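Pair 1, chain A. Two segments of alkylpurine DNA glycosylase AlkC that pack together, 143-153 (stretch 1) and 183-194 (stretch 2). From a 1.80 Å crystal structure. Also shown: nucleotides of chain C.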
# COMPACT_ATOMS: atom_id res chain seq x y z
N ASN A 143 6.04 20.87 2.89
CA ASN A 143 5.95 20.14 1.63
C ASN A 143 5.22 18.82 1.84
O ASN A 143 5.63 18.00 2.66
CB ASN A 143 7.35 19.92 1.07
CG ASN A 143 7.32 19.30 -0.34
OD1 ASN A 143 6.51 18.43 -0.64
ND2 ASN A 143 8.18 19.79 -1.21
N GLU A 144 4.14 18.61 1.08
CA GLU A 144 3.36 17.39 1.25
C GLU A 144 4.18 16.14 0.95
O GLU A 144 3.92 15.09 1.56
CB GLU A 144 2.11 17.43 0.37
CG GLU A 144 2.35 17.29 -1.11
CD GLU A 144 1.05 17.34 -1.90
OE1 GLU A 144 0.91 18.23 -2.75
OE2 GLU A 144 0.16 16.50 -1.66
N HIS A 145 5.16 16.21 0.04
CA HIS A 145 6.01 15.04 -0.20
C HIS A 145 6.83 14.67 1.02
O HIS A 145 7.07 13.48 1.27
CB HIS A 145 6.97 15.29 -1.37
CG HIS A 145 6.27 15.47 -2.67
ND1 HIS A 145 5.91 14.40 -3.46
CD2 HIS A 145 5.88 16.58 -3.34
CE1 HIS A 145 5.31 14.84 -4.55
NE2 HIS A 145 5.27 16.16 -4.49
N VAL A 146 7.25 15.67 1.79
CA VAL A 146 8.06 15.40 2.96
C VAL A 146 7.20 14.86 4.10
O VAL A 146 7.59 13.92 4.80
CB VAL A 146 8.82 16.69 3.34
CG1 VAL A 146 9.62 16.53 4.65
CG2 VAL A 146 9.74 17.11 2.17
N ARG A 147 5.99 15.39 4.27
CA ARG A 147 5.08 14.84 5.28
C ARG A 147 4.70 13.42 4.93
O ARG A 147 4.64 12.55 5.82
CB ARG A 147 3.83 15.71 5.39
CG ARG A 147 4.12 17.14 5.88
CD ARG A 147 2.88 17.83 6.42
NE ARG A 147 1.75 17.87 5.48
CZ ARG A 147 1.67 18.70 4.44
NH1 ARG A 147 2.66 19.55 4.16
NH2 ARG A 147 0.59 18.67 3.66
N ARG A 148 4.46 13.15 3.65
CA ARG A 148 4.08 11.80 3.25
C ARG A 148 5.20 10.80 3.54
O ARG A 148 4.95 9.67 3.98
CB ARG A 148 3.69 11.81 1.77
CG ARG A 148 3.09 10.49 1.25
CD ARG A 148 4.16 9.51 0.75
NE ARG A 148 3.51 8.40 0.04
CZ ARG A 148 4.15 7.40 -0.56
NH1 ARG A 148 5.48 7.34 -0.54
NH2 ARG A 148 3.43 6.46 -1.19
N LEU A 149 6.45 11.20 3.30
CA LEU A 149 7.59 10.36 3.64
C LEU A 149 7.59 10.00 5.13
O LEU A 149 7.91 8.86 5.51
CB LEU A 149 8.88 11.09 3.27
CG LEU A 149 10.22 10.45 3.64
CD1 LEU A 149 10.33 9.07 2.97
CD2 LEU A 149 11.39 11.34 3.20
N ALA A 150 7.28 10.97 5.99
CA ALA A 150 7.29 10.72 7.44
C ALA A 150 6.35 9.58 7.82
O ALA A 150 6.69 8.73 8.66
CB ALA A 150 6.91 12.02 8.17
N SER A 151 5.17 9.52 7.18
CA SER A 151 4.18 8.49 7.44
C SER A 151 4.48 7.19 6.69
O SER A 151 4.33 6.10 7.26
CB SER A 151 2.80 8.99 7.01
OG SER A 151 1.84 7.94 7.13
N GLU A 152 4.88 7.28 5.43
CA GLU A 152 5.04 6.09 4.60
C GLU A 152 6.34 5.36 4.92
O GLU A 152 6.37 4.13 5.01
CB GLU A 152 4.99 6.48 3.13
CG GLU A 152 4.87 5.30 2.17
CD GLU A 152 3.48 4.70 2.13
OE1 GLU A 152 2.58 5.25 2.81
OE2 GLU A 152 3.30 3.66 1.45
N GLY A 153 7.43 6.11 5.13
CA GLY A 153 8.71 5.48 5.40
C GLY A 153 8.76 4.76 6.72
O GLY A 153 9.58 3.85 6.89
N ALA A 183 -5.57 15.07 9.88
CA ALA A 183 -6.47 15.93 9.13
C ALA A 183 -5.71 16.65 8.02
O ALA A 183 -6.05 17.78 7.67
CB ALA A 183 -7.16 16.94 10.04
N ASP A 184 -4.70 16.00 7.45
CA ASP A 184 -3.83 16.66 6.49
C ASP A 184 -4.62 17.08 5.25
O ASP A 184 -5.52 16.36 4.80
CB ASP A 184 -2.68 15.75 6.09
CG ASP A 184 -1.50 16.52 5.55
OD1 ASP A 184 -1.54 16.90 4.36
OD2 ASP A 184 -0.55 16.77 6.32
N SER A 185 -4.27 18.24 4.71
CA SER A 185 -4.94 18.76 3.52
C SER A 185 -4.56 18.00 2.25
O SER A 185 -5.25 18.14 1.23
CB SER A 185 -4.62 20.26 3.35
OG SER A 185 -3.22 20.45 3.19
N SER A 186 -3.48 17.21 2.29
CA SER A 186 -2.97 16.50 1.13
C SER A 186 -3.56 15.09 1.06
O SER A 186 -3.37 14.30 1.98
CB SER A 186 -1.45 16.41 1.19
OG SER A 186 -0.93 15.38 0.33
N LEU A 187 -4.21 14.76 -0.05
CA LEU A 187 -4.68 13.39 -0.25
C LEU A 187 -3.53 12.39 -0.21
O LEU A 187 -3.66 11.29 0.33
CB LEU A 187 -5.42 13.28 -1.59
CG LEU A 187 -5.91 11.89 -1.98
CD1 LEU A 187 -6.85 11.31 -0.94
CD2 LEU A 187 -6.58 11.96 -3.36
N TYR A 188 -2.41 12.75 -0.83
CA TYR A 188 -1.21 11.92 -0.83
C TYR A 188 -0.82 11.55 0.59
O TYR A 188 -0.56 10.38 0.91
CB TYR A 188 -0.10 12.70 -1.52
CG TYR A 188 1.18 11.95 -1.81
CD1 TYR A 188 1.17 10.64 -2.31
CD2 TYR A 188 2.41 12.58 -1.67
CE1 TYR A 188 2.34 9.98 -2.61
CE2 TYR A 188 3.58 11.92 -1.95
CZ TYR A 188 3.54 10.63 -2.44
OH TYR A 188 4.70 9.98 -2.75
N VAL A 189 -0.79 12.54 1.48
CA VAL A 189 -0.49 12.28 2.88
C VAL A 189 -1.58 11.42 3.51
O VAL A 189 -1.30 10.46 4.25
CB VAL A 189 -0.30 13.60 3.65
CG1 VAL A 189 -0.12 13.33 5.17
CG2 VAL A 189 0.90 14.35 3.10
N ARG A 190 -2.86 11.76 3.26
CA ARG A 190 -3.94 11.03 3.91
C ARG A 190 -3.92 9.56 3.55
O ARG A 190 -4.16 8.71 4.41
CB ARG A 190 -5.31 11.64 3.56
CG ARG A 190 -5.47 13.05 4.08
CD ARG A 190 -6.92 13.53 4.09
NE ARG A 190 -7.52 13.59 2.75
CZ ARG A 190 -7.39 14.60 1.91
NH1 ARG A 190 -6.67 15.66 2.24
NH2 ARG A 190 -8.01 14.57 0.73
N LYS A 191 -3.62 9.24 2.29
CA LYS A 191 -3.51 7.83 1.89
C LYS A 191 -2.49 7.10 2.74
O LYS A 191 -2.72 5.97 3.18
CB LYS A 191 -3.11 7.73 0.42
CG LYS A 191 -4.16 8.16 -0.57
CD LYS A 191 -3.59 8.09 -1.98
CE LYS A 191 -4.68 8.31 -3.04
NZ LYS A 191 -4.07 8.45 -4.39
N SER A 192 -1.32 7.72 2.94
CA SER A 192 -0.24 7.12 3.70
C SER A 192 -0.62 6.94 5.17
O SER A 192 -0.34 5.89 5.76
CB SER A 192 1.02 7.98 3.56
OG SER A 192 2.05 7.46 4.36
N VAL A 193 -1.27 7.93 5.78
CA VAL A 193 -1.68 7.77 7.17
C VAL A 193 -2.62 6.57 7.29
O VAL A 193 -2.49 5.73 8.20
CB VAL A 193 -2.35 9.05 7.70
CG1 VAL A 193 -2.85 8.85 9.14
CG2 VAL A 193 -1.39 10.22 7.64
N ALA A 194 -3.57 6.48 6.37
CA ALA A 194 -4.54 5.39 6.41
C ALA A 194 -3.85 4.05 6.23
O ALA A 194 -4.19 3.08 6.91
CB ALA A 194 -5.62 5.58 5.34
P DG C 8 0.23 5.53 -2.91
OP1 DG C 8 0.65 6.83 -2.42
OP2 DG C 8 -1.19 5.06 -2.73
O5' DG C 8 0.53 5.32 -4.44
C5' DG C 8 1.82 5.67 -4.96
C4' DG C 8 1.91 5.22 -6.39
O4' DG C 8 1.62 3.80 -6.52
C3' DG C 8 0.95 5.92 -7.33
O3' DG C 8 1.64 6.15 -8.56
C2' DG C 8 -0.23 4.94 -7.44
C1' DG C 8 0.44 3.59 -7.29
N9 DG C 8 -0.30 2.57 -6.57
C8 DG C 8 -0.83 2.68 -5.32
N7 DG C 8 -1.34 1.58 -4.87
C5 DG C 8 -1.09 0.66 -5.87
C6 DG C 8 -1.41 -0.72 -5.95
O6 DG C 8 -1.98 -1.42 -5.10
N1 DG C 8 -0.99 -1.28 -7.14
C2 DG C 8 -0.36 -0.60 -8.14
N2 DG C 8 -0.05 -1.32 -9.23
N3 DG C 8 -0.05 0.69 -8.07
C4 DG C 8 -0.44 1.25 -6.92
O HOH W 1 -2.12 15.26 -2.73
O HOH W 2 6.80 11.78 -3.00
O HOH W 3 0.61 7.98 0.04

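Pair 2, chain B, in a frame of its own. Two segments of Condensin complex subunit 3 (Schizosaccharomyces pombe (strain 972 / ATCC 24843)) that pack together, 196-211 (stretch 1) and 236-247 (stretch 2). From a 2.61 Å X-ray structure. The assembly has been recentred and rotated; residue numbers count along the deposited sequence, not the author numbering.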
# COMPACT_ATOMS: atom_id res chain seq x y z
N ARG B 196 -2.72 10.01 7.59
CA ARG B 196 -1.51 9.51 8.24
C ARG B 196 -1.54 8.00 8.42
O ARG B 196 -0.49 7.39 8.60
CB ARG B 196 -1.32 10.18 9.60
CG ARG B 196 -1.46 11.70 9.62
CD ARG B 196 -0.96 12.37 8.34
NE ARG B 196 0.36 11.91 7.93
CZ ARG B 196 0.92 12.21 6.76
NH1 ARG B 196 0.27 12.97 5.88
NH2 ARG B 196 2.12 11.75 6.46
N ALA B 197 -2.73 7.39 8.36
CA ALA B 197 -2.81 5.94 8.37
C ALA B 197 -2.02 5.32 7.23
O ALA B 197 -1.80 4.10 7.24
CB ALA B 197 -4.27 5.49 8.29
N ARG B 198 -1.59 6.11 6.24
CA ARG B 198 -0.68 5.66 5.20
C ARG B 198 0.65 6.41 5.26
O ARG B 198 1.36 6.48 4.25
CB ARG B 198 -1.32 5.83 3.82
CG ARG B 198 -2.54 4.95 3.59
CD ARG B 198 -2.18 3.47 3.61
NE ARG B 198 -1.32 3.09 2.48
CZ ARG B 198 -0.76 1.90 2.34
NH1 ARG B 198 -0.00 1.64 1.28
NH2 ARG B 198 -0.94 0.96 3.26
N ASP B 199 1.00 6.96 6.41
CA ASP B 199 2.29 7.60 6.58
C ASP B 199 3.41 6.62 6.27
O ASP B 199 3.25 5.40 6.40
CB ASP B 199 2.44 8.14 8.00
CG ASP B 199 3.62 9.07 8.16
OD1 ASP B 199 3.41 10.30 8.11
OD2 ASP B 199 4.75 8.58 8.33
N VAL B 200 4.56 7.15 5.85
CA VAL B 200 5.67 6.29 5.48
C VAL B 200 6.25 5.62 6.71
O VAL B 200 6.81 4.52 6.62
CB VAL B 200 6.77 7.07 4.72
CG1 VAL B 200 7.72 6.11 4.04
CG2 VAL B 200 6.17 8.02 3.72
N ASP B 201 6.14 6.26 7.87
CA ASP B 201 6.69 5.73 9.11
C ASP B 201 5.65 4.87 9.81
O ASP B 201 4.51 5.29 10.00
CB ASP B 201 7.14 6.87 10.02
CG ASP B 201 7.71 6.38 11.33
OD1 ASP B 201 6.93 6.24 12.29
OD2 ASP B 201 8.93 6.13 11.40
N ALA B 202 6.06 3.66 10.19
CA ALA B 202 5.12 2.73 10.82
C ALA B 202 4.59 3.29 12.14
O ALA B 202 3.40 3.15 12.44
CB ALA B 202 5.81 1.38 11.06
N ALA B 203 5.45 3.93 12.93
CA ALA B 203 5.01 4.45 14.22
C ALA B 203 3.92 5.49 14.05
O ALA B 203 2.97 5.54 14.84
CB ALA B 203 6.20 5.03 14.99
N ASN B 204 4.03 6.33 13.02
CA ASN B 204 2.99 7.32 12.77
C ASN B 204 1.67 6.65 12.39
O ASN B 204 0.60 7.05 12.86
CB ASN B 204 3.43 8.28 11.67
CG ASN B 204 4.68 9.05 12.04
OD1 ASN B 204 5.60 8.50 12.64
ND2 ASN B 204 4.71 10.33 11.70
N ARG B 205 1.73 5.63 11.53
CA ARG B 205 0.53 4.87 11.20
C ARG B 205 -0.09 4.26 12.45
O ARG B 205 -1.29 4.40 12.69
CB ARG B 205 0.87 3.78 10.19
CG ARG B 205 1.05 4.28 8.77
CD ARG B 205 1.29 3.13 7.80
NE ARG B 205 2.70 3.06 7.40
CZ ARG B 205 3.47 1.98 7.50
NH1 ARG B 205 4.74 2.04 7.09
NH2 ARG B 205 3.01 0.84 7.98
N LYS B 206 0.73 3.58 13.25
CA LYS B 206 0.22 2.95 14.47
C LYS B 206 -0.40 3.97 15.42
O LYS B 206 -1.35 3.65 16.13
CB LYS B 206 1.36 2.20 15.16
CG LYS B 206 1.01 1.69 16.53
CD LYS B 206 2.05 0.71 17.00
CE LYS B 206 2.16 0.70 18.50
NZ LYS B 206 0.90 0.28 19.17
N CYS B 207 0.13 5.19 15.44
CA CYS B 207 -0.41 6.20 16.35
C CYS B 207 -1.86 6.54 16.01
O CYS B 207 -2.64 6.85 16.91
CB CYS B 207 0.45 7.47 16.30
SG CYS B 207 1.66 7.57 17.63
N VAL B 208 -2.23 6.48 14.73
CA VAL B 208 -3.59 6.83 14.34
C VAL B 208 -4.59 5.87 14.96
O VAL B 208 -5.64 6.28 15.47
CB VAL B 208 -3.72 6.87 12.80
CG1 VAL B 208 -5.07 7.45 12.40
CG2 VAL B 208 -2.59 7.68 12.18
N TYR B 209 -4.27 4.57 14.94
CA TYR B 209 -5.17 3.58 15.51
C TYR B 209 -5.01 3.47 17.02
O TYR B 209 -5.99 3.20 17.73
CB TYR B 209 -4.90 2.21 14.89
CG TYR B 209 -4.87 2.21 13.38
CD1 TYR B 209 -6.04 2.36 12.64
CD2 TYR B 209 -3.68 2.03 12.69
CE1 TYR B 209 -6.02 2.36 11.26
CE2 TYR B 209 -3.65 2.02 11.31
CZ TYR B 209 -4.82 2.19 10.60
OH TYR B 209 -4.79 2.18 9.22
N ALA B 210 -3.80 3.69 17.54
CA ALA B 210 -3.53 3.41 18.95
C ALA B 210 -3.95 4.56 19.86
O ALA B 210 -4.42 4.32 20.97
CB ALA B 210 -2.04 3.12 19.14
N ARG B 211 -3.79 5.80 19.41
CA ARG B 211 -4.02 6.96 20.27
C ARG B 211 -5.03 7.94 19.73
O ARG B 211 -5.87 8.43 20.48
CB ARG B 211 -2.69 7.69 20.51
CG ARG B 211 -1.52 6.80 20.89
CD ARG B 211 -0.88 7.23 22.20
NE ARG B 211 -1.69 6.87 23.35
CZ ARG B 211 -1.33 7.05 24.62
NH1 ARG B 211 -2.14 6.69 25.60
NH2 ARG B 211 -0.15 7.59 24.90
N ASN B 236 -4.80 -4.51 6.65
CA ASN B 236 -3.93 -4.99 5.58
C ASN B 236 -2.54 -4.39 5.66
O ASN B 236 -1.73 -4.59 4.74
CB ASN B 236 -4.56 -4.67 4.22
CG ASN B 236 -5.69 -5.61 3.87
OD1 ASN B 236 -5.55 -6.83 3.94
ND2 ASN B 236 -6.83 -5.04 3.49
N ASP B 237 -2.22 -3.68 6.73
CA ASP B 237 -0.96 -2.95 6.80
C ASP B 237 0.23 -3.91 6.76
O ASP B 237 0.16 -5.04 7.24
CB ASP B 237 -0.90 -2.09 8.06
CG ASP B 237 0.23 -1.08 8.02
OD1 ASP B 237 1.34 -1.42 8.46
OD2 ASP B 237 -0.00 0.05 7.54
N ARG B 238 1.33 -3.43 6.19
CA ARG B 238 2.51 -4.26 6.01
C ARG B 238 3.25 -4.49 7.32
O ARG B 238 3.93 -5.51 7.48
CB ARG B 238 3.44 -3.63 4.98
CG ARG B 238 2.78 -3.30 3.65
CD ARG B 238 2.67 -4.53 2.77
NE ARG B 238 1.94 -4.24 1.53
CZ ARG B 238 1.98 -5.00 0.44
NH1 ARG B 238 2.72 -6.11 0.42
NH2 ARG B 238 1.28 -4.66 -0.63
N ASP B 239 3.15 -3.55 8.26
CA ASP B 239 3.88 -3.64 9.51
C ASP B 239 3.07 -4.43 10.53
O ASP B 239 1.87 -4.18 10.72
CB ASP B 239 4.19 -2.24 10.07
CG ASP B 239 5.14 -2.29 11.25
OD1 ASP B 239 4.71 -2.70 12.34
OD2 ASP B 239 6.31 -1.90 11.08
N GLU B 240 3.73 -5.38 11.19
CA GLU B 240 3.05 -6.25 12.15
C GLU B 240 2.44 -5.45 13.30
O GLU B 240 1.40 -5.84 13.83
CB GLU B 240 4.03 -7.29 12.68
CG GLU B 240 3.39 -8.45 13.41
CD GLU B 240 4.41 -9.49 13.86
OE1 GLU B 240 5.57 -9.42 13.40
OE2 GLU B 240 4.05 -10.37 14.67
N SER B 241 3.07 -4.34 13.69
CA SER B 241 2.59 -3.58 14.84
C SER B 241 1.40 -2.70 14.48
O SER B 241 0.42 -2.63 15.23
CB SER B 241 3.71 -2.73 15.42
OG SER B 241 4.60 -3.52 16.19
N VAL B 242 1.47 -2.00 13.34
CA VAL B 242 0.34 -1.19 12.91
C VAL B 242 -0.89 -2.06 12.71
O VAL B 242 -2.00 -1.73 13.14
CB VAL B 242 0.68 -0.42 11.62
CG1 VAL B 242 -0.44 0.53 11.25
CG2 VAL B 242 2.00 0.34 11.76
N GLU B 243 -0.70 -3.21 12.06
CA GLU B 243 -1.81 -4.12 11.83
C GLU B 243 -2.40 -4.61 13.14
O GLU B 243 -3.62 -4.80 13.26
CB GLU B 243 -1.33 -5.30 10.97
CG GLU B 243 -2.44 -6.16 10.41
CD GLU B 243 -2.68 -7.40 11.24
OE1 GLU B 243 -1.78 -8.26 11.29
OE2 GLU B 243 -3.76 -7.51 11.86
N LYS B 244 -1.55 -4.81 14.16
CA LYS B 244 -2.04 -5.25 15.46
C LYS B 244 -2.82 -4.14 16.16
O LYS B 244 -3.81 -4.41 16.85
CB LYS B 244 -0.87 -5.70 16.33
CG LYS B 244 -1.12 -6.97 17.12
CD LYS B 244 -2.31 -6.85 18.04
CE LYS B 244 -2.41 -8.06 18.95
NZ LYS B 244 -3.68 -8.09 19.72
N ALA B 245 -2.38 -2.89 16.01
CA ALA B 245 -3.06 -1.78 16.65
C ALA B 245 -4.44 -1.57 16.05
O ALA B 245 -5.39 -1.22 16.76
CB ALA B 245 -2.22 -0.51 16.54
N ALA B 246 -4.57 -1.75 14.73
CA ALA B 246 -5.87 -1.59 14.09
C ALA B 246 -6.82 -2.71 14.48
O ALA B 246 -8.02 -2.48 14.66
CB ALA B 246 -5.69 -1.54 12.57
N ALA B 247 -6.30 -3.93 14.61
CA ALA B 247 -7.14 -5.05 15.03
C ALA B 247 -7.59 -4.90 16.48
O ALA B 247 -8.69 -5.34 16.83
CB ALA B 247 -6.38 -6.36 14.85
O HOH W 4 -2.05 1.38 8.09

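Pair 1 and pair 2 share one backbone arrangement: two helices lie side by side with the same N-to-C direction, at 5° and 8.5 Å closest approach in pair 1 and at 13° and 8.3 Å in pair 2. The central 14 residues superpose with an RMSD of 0.3 Å. Each helix starts within its stretch, and each is capped. A:Asn143 and the matching B:Asp201 cap the first helix, the former accepting from A:His145 N, the latter from B:Asn204 N; A:Ser186 and B:Asp239 cap the second.

An arginine-aspartate pair common to both ties the first helix to the loop preceding the second. In pair 1 the salt bridge is bidentate, with A:Arg147 NE 2.7 Å from A:Asp184 OD2 and A:Arg147 NH2 2.9 Å from A:Asp184 OD1. In pair 2 the arginine presents a single nitrogen: B:Arg205 NH2 lies 2.9 Å from B:Asp237 OD1 and donates a weak hydrogen bond to B:Asp237 OD2 at 3.1 Å, while its NE and NH1 are engaged by the carbonyls of B:Asp199 and B:Val200. Both aspartates also use OD1 to accept a backbone N-H two residues on, from A:Ser186 and B:Asp239.

A valine on the second helix, A:Val189 in pair 1 and B:Val242 in pair 2, packs against the first helix in both pairs. A:Val189 CG2 packs 3.5 Å from A:Glu144 O, and B:Val242 CG2 lies 3.2 Å from B:Ala202 O. B:Val242 is a knob among B:Ala202, B:Arg205, B:Lys206 and B:Tyr209.

Around this common centre the side chains diverge. A:Glu144 reaches across to accept from the capping serine, with A:Ser186 OG 2.5 Å from A:Glu144 OE2; its counterpart B:Ala202 offers only a methyl, whose CB sits 3.3 Å from B:Asp239 OD2. A:Tyr188 covers the flank of pair 1: A:Arg148 CG lies over its ring face, 3.5 Å from the centroid, and A:Arg148 NH2 donates to OP1 of DG8 at 3.1 Å, so one arginine serves both the helix contact and the DNA backbone. The matching B:Lys206 and B:Ser241 make a looser contact, 4.1 Å between B:Lys206 CD and B:Ser241 CB.

Further along, pair 1 is polar. A:Ser151 OG donates to A:Ser192 OG at 2.8 Å, and A:Ser192 OG donates onward to A:Glu152 OE1, also at 2.8 Å. Pair 2 places B:Tyr209, B:Ala245 and B:Ala210 at these positions. The tyrosine ring receives B:Ala246 CB over its face, 3.9 Å from the centroid, and B:Val242 CG1 approaches its edge, 3.5 Å from B:Tyr209 CE2. From the position shared by A:Ser151 and B:Tyr209, then, the serine (chi1 t) enters a hydrogen-bonded chain, while the tyrosine (chi1 m) turns its ring to B:Ala246 and B:Val242.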